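Local atomic coordinates of DELTA1-pyrroline-2-carboxylate reductase (Thermococcus litoralis DSM 5473, PDB entry 6T3E), a protein that catalyses the reduction of Delta1-pyrroline-2-carboxylate to L-proline, probably with NADH as hydride donor, as part of L-hydroxyproline metabolism. Residues S106-I111 and E126-T131; I75-S80 and V90-L95; E258-S263 and I315-S320. One frame throughout, in Å; residues are numbered along the deposited sequence.

Interaction 1: S106-I111 and E126-T131; sequences SVLASI and EGTFIT. With NAI (1,4-dihydronicotinamide adenine dinucleotide), chain F.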
loop_
_atom_site.group_PDB
_atom_site.type_symbol
_atom_site.label_atom_id
_atom_site.label_comp_id
_atom_site.label_asym_id
_atom_site.label_seq_id
_atom_site.Cartn_x
_atom_site.Cartn_y
_atom_site.Cartn_z
ATOM N N SER B 106 -19.721 -2.315 -5.721
ATOM C CA SER B 106 -18.841 -3.413 -5.323
ATOM C C SER B 106 -17.404 -2.928 -5.143
ATOM O O SER B 106 -16.708 -3.331 -4.201
ATOM C CB SER B 106 -18.904 -4.542 -6.354
ATOM O OG SER B 106 -20.218 -5.093 -6.428
ATOM N N VAL B 107 -16.962 -2.019 -5.999
ATOM C CA VAL B 107 -15.570 -1.594 -6.037
ATOM C C VAL B 107 -15.504 -0.128 -5.626
ATOM O O VAL B 107 -16.179 0.727 -6.213
ATOM C CB VAL B 107 -14.952 -1.835 -7.424
ATOM C CG1 VAL B 107 -13.629 -1.133 -7.553
ATOM C CG2 VAL B 107 -14.777 -3.329 -7.644
ATOM N N LEU B 108 -14.728 0.144 -4.581
ATOM C CA LEU B 108 -14.482 1.479 -4.063
ATOM C C LEU B 108 -12.980 1.690 -3.988
ATOM O O LEU B 108 -12.248 0.790 -3.566
ATOM C CB LEU B 108 -15.128 1.651 -2.665
ATOM C CG LEU B 108 -16.650 1.448 -2.557
ATOM C CD1 LEU B 108 -17.157 1.632 -1.135
ATOM C CD2 LEU B 108 -17.370 2.430 -3.512
ATOM N N ALA B 109 -12.509 2.857 -4.425
ATOM C CA ALA B 109 -11.075 3.093 -4.495
ATOM C C ALA B 109 -10.733 4.526 -4.095
ATOM O O ALA B 109 -11.557 5.443 -4.177
ATOM C CB ALA B 109 -10.525 2.800 -5.903
ATOM N N SER B 110 -9.478 4.701 -3.675
ATOM C CA SER B 110 -8.864 5.997 -3.437
ATOM C C SER B 110 -7.447 5.946 -3.988
ATOM O O SER B 110 -6.784 4.906 -3.902
ATOM C CB SER B 110 -8.814 6.346 -1.948
ATOM O OG SER B 110 -10.046 6.105 -1.308
ATOM N N ILE B 111 -6.976 7.066 -4.539
ATOM C CA ILE B 111 -5.657 7.144 -5.157
ATOM C C ILE B 111 -4.880 8.280 -4.515
ATOM O O ILE B 111 -5.403 9.394 -4.386
ATOM C CB ILE B 111 -5.746 7.354 -6.677
ATOM C CG1 ILE B 111 -6.418 6.142 -7.329
ATOM C CG2 ILE B 111 -4.339 7.653 -7.254
ATOM C CD1 ILE B 111 -6.452 6.176 -8.843
ATOM N N GLU B 126 -10.510 10.698 -5.728
ATOM C CA GLU B 126 -11.440 9.579 -5.766
ATOM C C GLU B 126 -10.980 8.570 -6.810
ATOM O O GLU B 126 -10.692 8.927 -7.956
ATOM C CB GLU B 126 -12.856 10.064 -6.075
ATOM C CG GLU B 126 -13.928 9.093 -5.624
ATOM C CD GLU B 126 -14.469 8.234 -6.757
ATOM O OE1 GLU B 126 -13.892 8.250 -7.863
ATOM O OE2 GLU B 126 -15.489 7.540 -6.534
ATOM N N GLY B 127 -10.904 7.306 -6.417
ATOM C CA GLY B 127 -10.319 6.343 -7.323
ATOM C C GLY B 127 -11.327 5.477 -8.028
ATOM O O GLY B 127 -10.988 4.824 -9.015
ATOM N N THR B 128 -12.583 5.523 -7.581
ATOM C CA THR B 128 -13.596 4.620 -8.122
ATOM C C THR B 128 -13.811 4.854 -9.607
ATOM O O THR B 128 -13.852 3.906 -10.397
ATOM C CB THR B 128 -14.917 4.791 -7.373
ATOM O OG1 THR B 128 -14.691 4.714 -5.962
ATOM C CG2 THR B 128 -15.873 3.709 -7.778
ATOM N N PHE B 129 -13.947 6.116 -10.007
ATOM C CA PHE B 129 -14.168 6.439 -11.414
ATOM C C PHE B 129 -12.924 6.150 -12.245
ATOM O O PHE B 129 -13.024 5.651 -13.375
ATOM C CB PHE B 129 -14.602 7.901 -11.518
ATOM C CG PHE B 129 -14.563 8.467 -12.903
ATOM C CD1 PHE B 129 -15.553 8.163 -13.823
ATOM C CD2 PHE B 129 -13.553 9.335 -13.272
ATOM C CE1 PHE B 129 -15.528 8.707 -15.092
ATOM C CE2 PHE B 129 -13.518 9.882 -14.534
ATOM C CZ PHE B 129 -14.508 9.567 -15.446
ATOM N N ILE B 130 -11.743 6.428 -11.687
ATOM C CA ILE B 130 -10.495 6.174 -12.393
ATOM C C ILE B 130 -10.269 4.681 -12.550
ATOM O O ILE B 130 -9.715 4.227 -13.559
ATOM C CB ILE B 130 -9.325 6.853 -11.675
ATOM C CG1 ILE B 130 -9.273 8.320 -12.081
ATOM C CG2 ILE B 130 -8.005 6.142 -11.998
ATOM C CD1 ILE B 130 -8.844 9.195 -10.980
ATOM N N THR B 131 -10.660 3.897 -11.546
ATOM C CA THR B 131 -10.524 2.453 -11.665
ATOM C C THR B 131 -11.313 1.929 -12.859
ATOM O O THR B 131 -10.774 1.202 -13.702
ATOM C CB THR B 131 -11.027 1.780 -10.386
ATOM O OG1 THR B 131 -10.226 2.185 -9.269
ATOM C CG2 THR B 131 -10.998 0.249 -10.526
HETATM P PA NAI F . -20.594 -4.781 -10.155
HETATM O O1A NAI F . -21.123 -5.488 -8.933
HETATM O O2A NAI F . -21.033 -3.330 -10.143
HETATM O O5B NAI F . -21.030 -5.530 -11.555
HETATM C C5B NAI F . -20.898 -6.946 -11.528
HETATM C C4B NAI F . -22.002 -7.579 -12.484
HETATM O O4B NAI F . -21.795 -8.846 -12.634
HETATM C C3B NAI F . -23.389 -7.448 -11.815
HETATM O O3B NAI F . -24.205 -6.744 -12.638
HETATM C C2B NAI F . -23.845 -8.909 -11.622
HETATM O O2B NAI F . -25.352 -9.014 -11.688
HETATM C C1B NAI F . -23.267 -9.521 -12.617
HETATM N N9A NAI F . -23.158 -10.938 -12.403
HETATM C C8A NAI F . -22.654 -11.471 -11.287
HETATM N N7A NAI F . -22.700 -12.792 -11.417
HETATM C C5A NAI F . -23.230 -13.078 -12.618
HETATM C C6A NAI F . -23.486 -14.284 -13.225
HETATM N N6A NAI F . -23.289 -15.657 -12.798
HETATM N N1A NAI F . -24.027 -14.320 -14.441
HETATM C C2A NAI F . -24.307 -13.155 -15.076
HETATM N N3A NAI F . -24.051 -11.965 -14.477
HETATM C C4A NAI F . -23.511 -11.941 -13.233
HETATM O O3 NAI F . -18.936 -4.895 -10.058
HETATM P PN NAI F . -17.908 -4.308 -11.230
HETATM O O1N NAI F . -17.353 -3.021 -10.652
HETATM O O2N NAI F . -18.623 -4.108 -12.537
HETATM O O5D NAI F . -16.707 -5.377 -11.458
HETATM C C5D NAI F . -16.929 -6.400 -12.357
HETATM C C4D NAI F . -15.761 -7.415 -12.236
HETATM O O4D NAI F . -14.622 -6.897 -12.655
HETATM C C3D NAI F . -15.538 -7.780 -10.762
HETATM O O3D NAI F . -15.273 -9.132 -10.671
HETATM C C2D NAI F . -14.277 -7.004 -10.352
HETATM O O2D NAI F . -13.627 -7.718 -9.167
HETATM C C1D NAI F . -13.561 -7.039 -11.446
HETATM N N1N NAI F . -12.635 -5.895 -11.500
HETATM C C2N NAI F . -11.277 -6.057 -11.985
HETATM C C3N NAI F . -10.484 -4.818 -12.486
HETATM C C7N NAI F . -9.399 -5.106 -13.559
HETATM O O7N NAI F . -9.301 -6.208 -13.956
HETATM N N7N NAI F . -8.524 -4.021 -14.058
HETATM C C4N NAI F . -11.115 -3.441 -12.464
HETATM C C5N NAI F . -12.279 -3.318 -11.471
HETATM C C6N NAI F . -13.063 -4.579 -11.067
#
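Ala109 bonds through its backbone to two successive residues, Gly127 and Thr128, at the strand-to-helix junction where strand 121-126 of the mixed sheet runs into helix 128-146. The neighbouring antiparallel strand 107-114 thus holds the start of a helix that flanks the cofactor in this ornithine cyclodeaminase/mu-crystallin family fold. Gly127 N donates to Ala109 O at 3.0 Å. From the same edge of the strand, Ala109 N donates to Thr128 OG1 at 3.3 Å in a fairly straight bond (160°). Thr128 can accept there because its hydroxyl lies beside its own backbone N, chi1 -51°, while CG2 is turned toward Val107 O. Further bonds at the helix start come from within 126-131. Glu126 OE1 caps it, receiving Phe129 N at 3.0 Å on the syn side of the carboxylate in an almost linear bond (175°). Gly127 O is gripped twice, by Thr131 N at 2.7 Å and by Thr131 OG1 at 2.8 Å. The same threonine hydroxyl is also hydrogen-bonded to Lys91 NZ, which ties the helix start to the proline pocket. Van der Waals contacts complete the interface: Ala109 CB points at the turn of the helix between Gly127 and Thr131, and the apolar Ile111 CD1 meets Ile130 CG2 at 3.5 Å. At the ligand end, Thr131 CG2 lies 3.9 Å from C5N of the nicotinamide ring, and Ser106 OG donates to the diphosphate oxygen O1A of NADH at 2.7 Å.

Interaction 2: I75-S80 and V90-L95; sequences ILYMPS and VKVVSL. With PRO (proline), chain E.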
loop_
_atom_site.group_PDB
_atom_site.type_symbol
_atom_site.label_atom_id
_atom_site.label_comp_id
_atom_site.label_asym_id
_atom_site.label_seq_id
_atom_site.Cartn_x
_atom_site.Cartn_y
_atom_site.Cartn_z
ATOM N N ILE B 75 -9.353 -5.984 0.172
ATOM C CA ILE B 75 -8.780 -4.654 -0.005
ATOM C C ILE B 75 -7.411 -4.805 -0.658
ATOM O O ILE B 75 -6.604 -5.650 -0.245
ATOM C CB ILE B 75 -8.698 -3.862 1.313
ATOM C CG1 ILE B 75 -8.070 -2.495 1.052
ATOM C CG2 ILE B 75 -7.955 -4.615 2.379
ATOM C CD1 ILE B 75 -8.604 -1.416 1.947
ATOM N N LEU B 76 -7.171 -4.018 -1.708
ATOM C CA LEU B 76 -5.996 -4.172 -2.556
ATOM C C LEU B 76 -5.149 -2.900 -2.514
ATOM O O LEU B 76 -5.656 -1.797 -2.744
ATOM C CB LEU B 76 -6.432 -4.522 -3.987
ATOM C CG LEU B 76 -7.036 -5.923 -4.229
ATOM C CD1 LEU B 76 -8.552 -6.036 -3.890
ATOM C CD2 LEU B 76 -6.779 -6.412 -5.648
ATOM N N TYR B 77 -3.849 -3.060 -2.279
ATOM C CA TYR B 77 -2.908 -1.944 -2.189
ATOM C C TYR B 77 -1.931 -2.055 -3.355
ATOM O O TYR B 77 -1.122 -2.990 -3.408
ATOM C CB TYR B 77 -2.200 -1.951 -0.832
ATOM C CG TYR B 77 -3.185 -2.030 0.314
ATOM C CD1 TYR B 77 -3.739 -0.874 0.861
ATOM C CD2 TYR B 77 -3.601 -3.253 0.814
ATOM C CE1 TYR B 77 -4.665 -0.943 1.893
ATOM C CE2 TYR B 77 -4.530 -3.332 1.844
ATOM C CZ TYR B 77 -5.050 -2.178 2.381
ATOM O OH TYR B 77 -5.963 -2.263 3.401
ATOM N N MET B 78 -2.018 -1.088 -4.285
ATOM C CA MET B 78 -1.371 -1.139 -5.596
ATOM C C MET B 78 -0.487 0.088 -5.789
ATOM O O MET B 78 -0.899 1.071 -6.422
ATOM C CB MET B 78 -2.405 -1.230 -6.724
ATOM C CG MET B 78 -3.449 -2.336 -6.550
ATOM S SD MET B 78 -4.794 -2.325 -7.757
ATOM C CE MET B 78 -3.926 -2.565 -9.305
ATOM N N PRO B 79 0.737 0.058 -5.278
ATOM C CA PRO B 79 1.691 1.141 -5.536
ATOM C C PRO B 79 2.520 0.923 -6.795
ATOM O O PRO B 79 2.736 -0.202 -7.253
ATOM C CB PRO B 79 2.575 1.107 -4.280
ATOM C CG PRO B 79 2.568 -0.336 -3.861
ATOM C CD PRO B 79 1.243 -0.921 -4.297
ATOM N N SER B 80 2.956 2.031 -7.392
ATOM C CA SER B 80 3.831 1.925 -8.554
ATOM C C SER B 80 4.522 3.258 -8.794
ATOM O O SER B 80 4.017 4.318 -8.416
ATOM C CB SER B 80 3.082 1.484 -9.820
ATOM O OG SER B 80 2.374 2.555 -10.411
ATOM N N VAL B 90 -0.206 5.364 -5.374
ATOM C CA VAL B 90 -0.752 4.162 -4.768
ATOM C C VAL B 90 -2.281 4.252 -4.763
ATOM O O VAL B 90 -2.857 5.298 -4.448
ATOM C CB VAL B 90 -0.181 3.970 -3.347
ATOM C CG1 VAL B 90 -0.480 5.190 -2.471
ATOM C CG2 VAL B 90 -0.679 2.654 -2.719
ATOM N N LYS B 91 -2.938 3.159 -5.134
ATOM C CA LYS B 91 -4.391 3.068 -5.105
ATOM C C LYS B 91 -4.799 2.070 -4.033
ATOM O O LYS B 91 -4.199 0.996 -3.921
ATOM C CB LYS B 91 -4.953 2.644 -6.466
ATOM C CG LYS B 91 -6.484 2.557 -6.536
ATOM C CD LYS B 91 -6.968 2.302 -7.972
ATOM C CE LYS B 91 -7.006 0.804 -8.295
ATOM N NZ LYS B 91 -7.713 0.490 -9.583
ATOM N N VAL B 92 -5.783 2.445 -3.222
ATOM C CA VAL B 92 -6.382 1.563 -2.229
ATOM C C VAL B 92 -7.781 1.255 -2.732
ATOM O O VAL B 92 -8.651 2.129 -2.713
ATOM C CB VAL B 92 -6.419 2.194 -0.836
ATOM C CG1 VAL B 92 -6.955 1.187 0.152
ATOM C CG2 VAL B 92 -5.026 2.684 -0.431
ATOM N N VAL B 93 -7.978 0.051 -3.267
ATOM C CA VAL B 93 -9.247 -0.357 -3.854
ATOM C C VAL B 93 -9.758 -1.606 -3.146
ATOM O O VAL B 93 -8.988 -2.517 -2.816
ATOM C CB VAL B 93 -9.119 -0.608 -5.370
ATOM C CG1 VAL B 93 -8.084 -1.674 -5.647
ATOM C CG2 VAL B 93 -10.454 -1.032 -5.940
ATOM N N SER B 94 -11.075 -1.674 -2.972
ATOM C CA SER B 94 -11.713 -2.754 -2.241
ATOM C C SER B 94 -12.801 -3.381 -3.094
ATOM O O SER B 94 -13.413 -2.722 -3.944
ATOM C CB SER B 94 -12.309 -2.267 -0.921
ATOM O OG SER B 94 -13.288 -1.276 -1.164
ATOM N N LEU B 95 -13.010 -4.677 -2.872
ATOM C CA LEU B 95 -14.017 -5.470 -3.571
ATOM C C LEU B 95 -14.914 -6.145 -2.541
ATOM O O LEU B 95 -14.464 -7.040 -1.821
ATOM C CB LEU B 95 -13.347 -6.507 -4.463
ATOM C CG LEU B 95 -14.288 -7.526 -5.088
ATOM C CD1 LEU B 95 -15.322 -6.787 -5.892
ATOM C CD2 LEU B 95 -13.530 -8.513 -5.967
HETATM N N PRO E . -9.268 -5.637 -8.990
HETATM C CA PRO E . -9.629 -4.252 -9.307
HETATM C C PRO E . -8.440 -3.315 -9.507
HETATM O O PRO E . -7.303 -3.732 -9.773
HETATM C CB PRO E . -10.439 -3.829 -8.083
HETATM C CG PRO E . -11.123 -5.088 -7.646
HETATM C CD PRO E . -10.216 -6.244 -8.036
HETATM O OXT PRO E . -8.600 -2.099 -9.402
#
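Met78 runs side by side with Lys91, both side chains pointing the same way from one face of the sheet, with SD 3.9 Å from Lys91 CE. The methionine SD itself lies near the carboxylate oxygen O of the bound proline, and the bend at chi3 (61°) keeps CE beside that oxygen too. Lys91 reaches the other oxygen, NZ donating to OXT at 2.7 Å; the same NZ forms a salt bridge with Asp327. Leu76 and Val93 continue the same face, Leu76 CB packing on Val93 CG1 at 3.7 Å. Val93 CG2 instead turns to the ligand and touches proline CB at 3.5 Å. Their backbones pair reciprocally: Leu76 N donates to Val93 O at 2.6 Å, and Val93 N returns a bond to Leu76 O at 3.0 Å. Met78 and Lys91 repeat this exchange two residues along. On the opposite face Val92 CG1 touches both Ile75 CD1 and Tyr77 CE1, 3.6 Å from the latter, and there Ile75, Tyr77, Pro79 and Val92 pack against the second subunit. The whole is an antiparallel beta hairpin with one face lining the proline pocket and the other forming part of the dimer interface.

Interaction 3: E258-S263 and I315-S320; sequences ETVRKS and ITLFKS. With NAI (1,4-dihydronicotinamide adenine dinucleotide), chain F.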
loop_
_atom_site.group_PDB
_atom_site.type_symbol
_atom_site.label_atom_id
_atom_site.label_comp_id
_atom_site.label_asym_id
_atom_site.label_seq_id
_atom_site.Cartn_x
_atom_site.Cartn_y
_atom_site.Cartn_z
ATOM N N GLU B 258 -12.310 -24.727 -20.834
ATOM C CA GLU B 258 -12.296 -24.818 -22.292
ATOM C C GLU B 258 -12.040 -23.458 -22.935
ATOM O O GLU B 258 -11.324 -23.368 -23.942
ATOM C CB GLU B 258 -13.615 -25.410 -22.790
ATOM C CG GLU B 258 -13.758 -25.454 -24.305
ATOM C CD GLU B 258 -12.723 -26.345 -24.959
ATOM O OE1 GLU B 258 -12.120 -27.177 -24.249
ATOM O OE2 GLU B 258 -12.518 -26.224 -26.188
ATOM N N THR B 259 -12.616 -22.391 -22.369
ATOM C CA THR B 259 -12.424 -21.054 -22.920
ATOM C C THR B 259 -10.951 -20.643 -22.907
ATOM O O THR B 259 -10.429 -20.138 -23.911
ATOM C CB THR B 259 -13.268 -20.049 -22.131
ATOM O OG1 THR B 259 -14.658 -20.376 -22.266
ATOM C CG2 THR B 259 -13.022 -18.629 -22.630
ATOM N N VAL B 260 -10.260 -20.886 -21.791
ATOM C CA VAL B 260 -8.860 -20.488 -21.683
ATOM C C VAL B 260 -7.993 -21.320 -22.622
ATOM O O VAL B 260 -7.193 -20.776 -23.392
ATOM C CB VAL B 260 -8.378 -20.589 -20.223
ATOM C CG1 VAL B 260 -6.986 -20.002 -20.081
ATOM C CG2 VAL B 260 -9.349 -19.876 -19.291
ATOM N N ARG B 261 -8.150 -22.648 -22.584
ATOM C CA ARG B 261 -7.320 -23.508 -23.426
ATOM C C ARG B 261 -7.516 -23.200 -24.901
ATOM O O ARG B 261 -6.554 -23.213 -25.676
ATOM C CB ARG B 261 -7.623 -24.983 -23.162
ATOM C CG ARG B 261 -6.579 -25.929 -23.758
ATOM C CD ARG B 261 -7.193 -27.221 -24.280
ATOM N NE ARG B 261 -7.596 -27.141 -25.686
ATOM C CZ ARG B 261 -8.862 -27.102 -26.097
ATOM N NH1 ARG B 261 -9.840 -27.133 -25.205
ATOM N NH2 ARG B 261 -9.153 -27.027 -27.393
ATOM N N LYS B 262 -8.757 -22.916 -25.302
ATOM C CA LYS B 262 -9.095 -22.742 -26.709
ATOM C C LYS B 262 -8.520 -21.460 -27.309
ATOM O O LYS B 262 -8.437 -21.353 -28.537
ATOM C CB LYS B 262 -10.615 -22.762 -26.863
ATOM C CG LYS B 262 -11.119 -22.784 -28.274
ATOM C CD LYS B 262 -12.565 -22.306 -28.334
ATOM C CE LYS B 262 -13.536 -23.394 -27.918
ATOM N NZ LYS B 262 -14.137 -24.068 -29.113
ATOM N N SER B 263 -8.092 -20.506 -26.488
ATOM C CA SER B 263 -7.779 -19.168 -26.961
ATOM C C SER B 263 -6.281 -18.903 -26.965
ATOM O O SER B 263 -5.495 -19.587 -26.302
ATOM C CB SER B 263 -8.462 -18.097 -26.104
ATOM O OG SER B 263 -9.853 -18.038 -26.341
ATOM N N ILE B 315 -9.079 -17.581 -31.817
ATOM C CA ILE B 315 -9.871 -16.958 -30.763
ATOM C C ILE B 315 -8.909 -16.328 -29.767
ATOM O O ILE B 315 -8.053 -17.021 -29.204
ATOM C CB ILE B 315 -10.796 -17.967 -30.071
ATOM C CG1 ILE B 315 -11.740 -18.602 -31.089
ATOM C CG2 ILE B 315 -11.583 -17.280 -28.973
ATOM C CD1 ILE B 315 -12.841 -19.387 -30.479
ATOM N N THR B 316 -9.037 -15.017 -29.563
ATOM C CA THR B 316 -8.133 -14.262 -28.707
ATOM C C THR B 316 -8.812 -13.908 -27.396
ATOM O O THR B 316 -9.959 -13.450 -27.387
ATOM C CB THR B 316 -7.666 -12.969 -29.389
ATOM O OG1 THR B 316 -8.750 -12.400 -30.138
ATOM C CG2 THR B 316 -6.490 -13.243 -30.318
ATOM N N LEU B 317 -8.075 -14.067 -26.298
ATOM C CA LEU B 317 -8.579 -13.794 -24.958
ATOM C C LEU B 317 -7.584 -12.922 -24.212
ATOM O O LEU B 317 -6.440 -13.334 -23.990
ATOM C CB LEU B 317 -8.828 -15.093 -24.183
ATOM C CG LEU B 317 -8.771 -14.970 -22.660
ATOM C CD1 LEU B 317 -9.944 -14.160 -22.151
ATOM C CD2 LEU B 317 -8.740 -16.349 -22.028
ATOM N N PHE B 318 -8.030 -11.732 -23.806
ATOM C CA PHE B 318 -7.244 -10.833 -22.966
ATOM C C PHE B 318 -7.760 -10.956 -21.538
ATOM O O PHE B 318 -8.905 -10.590 -21.251
ATOM C CB PHE B 318 -7.333 -9.388 -23.457
ATOM C CG PHE B 318 -6.728 -8.384 -22.506
ATOM C CD1 PHE B 318 -5.412 -8.514 -22.091
ATOM C CD2 PHE B 318 -7.472 -7.309 -22.037
ATOM C CE1 PHE B 318 -4.852 -7.597 -21.219
ATOM C CE2 PHE B 318 -6.924 -6.388 -21.171
ATOM C CZ PHE B 318 -5.609 -6.532 -20.757
ATOM N N LYS B 319 -6.915 -11.470 -20.650
ATOM C CA LYS B 319 -7.267 -11.650 -19.252
ATOM C C LYS B 319 -6.665 -10.516 -18.443
ATOM O O LYS B 319 -5.446 -10.332 -18.443
ATOM C CB LYS B 319 -6.766 -12.992 -18.724
ATOM C CG LYS B 319 -7.218 -13.242 -17.304
ATOM C CD LYS B 319 -8.732 -13.297 -17.237
ATOM C CE LYS B 319 -9.288 -12.468 -16.102
ATOM N NZ LYS B 319 -10.732 -12.820 -15.890
ATOM N N SER B 320 -7.512 -9.762 -17.754
ATOM C CA SER B 320 -7.075 -8.587 -17.018
ATOM C C SER B 320 -7.508 -8.696 -15.569
ATOM O O SER B 320 -8.666 -9.008 -15.290
ATOM C CB SER B 320 -7.625 -7.307 -17.636
ATOM O OG SER B 320 -7.627 -6.292 -16.661
HETATM P PA NAI F . -20.594 -4.781 -10.155
HETATM O O1A NAI F . -21.123 -5.488 -8.933
HETATM O O2A NAI F . -21.033 -3.330 -10.143
HETATM O O5B NAI F . -21.030 -5.530 -11.555
HETATM C C5B NAI F . -20.898 -6.946 -11.528
HETATM C C4B NAI F . -22.002 -7.579 -12.484
HETATM O O4B NAI F . -21.795 -8.846 -12.634
HETATM C C3B NAI F . -23.389 -7.448 -11.815
HETATM O O3B NAI F . -24.205 -6.744 -12.638
HETATM C C2B NAI F . -23.845 -8.909 -11.622
HETATM O O2B NAI F . -25.352 -9.014 -11.688
HETATM C C1B NAI F . -23.267 -9.521 -12.617
HETATM N N9A NAI F . -23.158 -10.938 -12.403
HETATM C C8A NAI F . -22.654 -11.471 -11.287
HETATM N N7A NAI F . -22.700 -12.792 -11.417
HETATM C C5A NAI F . -23.230 -13.078 -12.618
HETATM C C6A NAI F . -23.486 -14.284 -13.225
HETATM N N6A NAI F . -23.289 -15.657 -12.798
HETATM N N1A NAI F . -24.027 -14.320 -14.441
HETATM C C2A NAI F . -24.307 -13.155 -15.076
HETATM N N3A NAI F . -24.051 -11.965 -14.477
HETATM C C4A NAI F . -23.511 -11.941 -13.233
HETATM O O3 NAI F . -18.936 -4.895 -10.058
HETATM P PN NAI F . -17.908 -4.308 -11.230
HETATM O O1N NAI F . -17.353 -3.021 -10.652
HETATM O O2N NAI F . -18.623 -4.108 -12.537
HETATM O O5D NAI F . -16.707 -5.377 -11.458
HETATM C C5D NAI F . -16.929 -6.400 -12.357
HETATM C C4D NAI F . -15.761 -7.415 -12.236
HETATM O O4D NAI F . -14.622 -6.897 -12.655
HETATM C C3D NAI F . -15.538 -7.780 -10.762
HETATM O O3D NAI F . -15.273 -9.132 -10.671
HETATM C C2D NAI F . -14.277 -7.004 -10.352
HETATM O O2D NAI F . -13.627 -7.718 -9.167
HETATM C C1D NAI F . -13.561 -7.039 -11.446
HETATM N N1N NAI F . -12.635 -5.895 -11.500
HETATM C C2N NAI F . -11.277 -6.057 -11.985
HETATM C C3N NAI F . -10.484 -4.818 -12.486
HETATM C C7N NAI F . -9.399 -5.106 -13.559
HETATM O O7N NAI F . -9.301 -6.208 -13.956
HETATM N N7N NAI F . -8.524 -4.021 -14.058
HETATM C C4N NAI F . -11.115 -3.441 -12.464
HETATM C C5N NAI F . -12.279 -3.318 -11.471
HETATM C C6N NAI F . -13.063 -4.579 -11.067
#
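Ile315 opens the contact by straddling the end of helix 257-262. Its CD1 crosses the aliphatic part of Lys262, 3.6 Å from CD, while CG2, on the other branch, comes up against the hydroxyl of Ser263. Ile315 O faces Ser263 CA at 3.1 Å in a bent CH...O contact (122°), and no conventional hydrogen bond links the two segments. Ser263 OG instead turns back toward its own helix, where it makes a weak bond of 3.3 Å to Thr259 O. The next residue, Thr316, points away from the helix, and its hydroxyl is bonded to Leu146 O. Leu317 faces the helix again: its CB rests on Ser263 CB at 3.6 Å, and CD2 extends further along to Val260, 4.2 Å from CA. Past the contact the chain reaches the cofactor, where Ser320 OG donates to the carboxamide oxygen O7N of NADH at 3.2 Å. Strand 316-319 lies between the parallel strands 241-244 and 264-267 of the cofactor-binding, Rossmann-like sheet. Helix 257-262 packs on the Leu317 side of that strand and leads directly into strand 264-267, whereas helix 128-146 covers the other side through Phe318.

In the fold
Interaction 2 is buried throughout; interactions 1 and 3 are mostly buried but reach partly exposed residues such as Thr128 and Lys262. Interactions 1 and 2 adjoin within the mixed sheet, Ser110 O lying 2.7 Å from Val92 N, and both touch the second subunit. Interaction 3 belongs to the parallel sheet, about 26 Å from interaction 2 between centres, and touches no other chain. The chemistry follows the place: strand pairing in interaction 2, backbone and side-chain bonds at the helix start in interaction 1, and packing with a CH...O contact in interaction 3. Interactions 1 and 3 hydrogen-bond NADH, at the diphosphate and the carboxamide; interaction 2 supplies the lysine bound to proline, whose pocket Thr131 also lines.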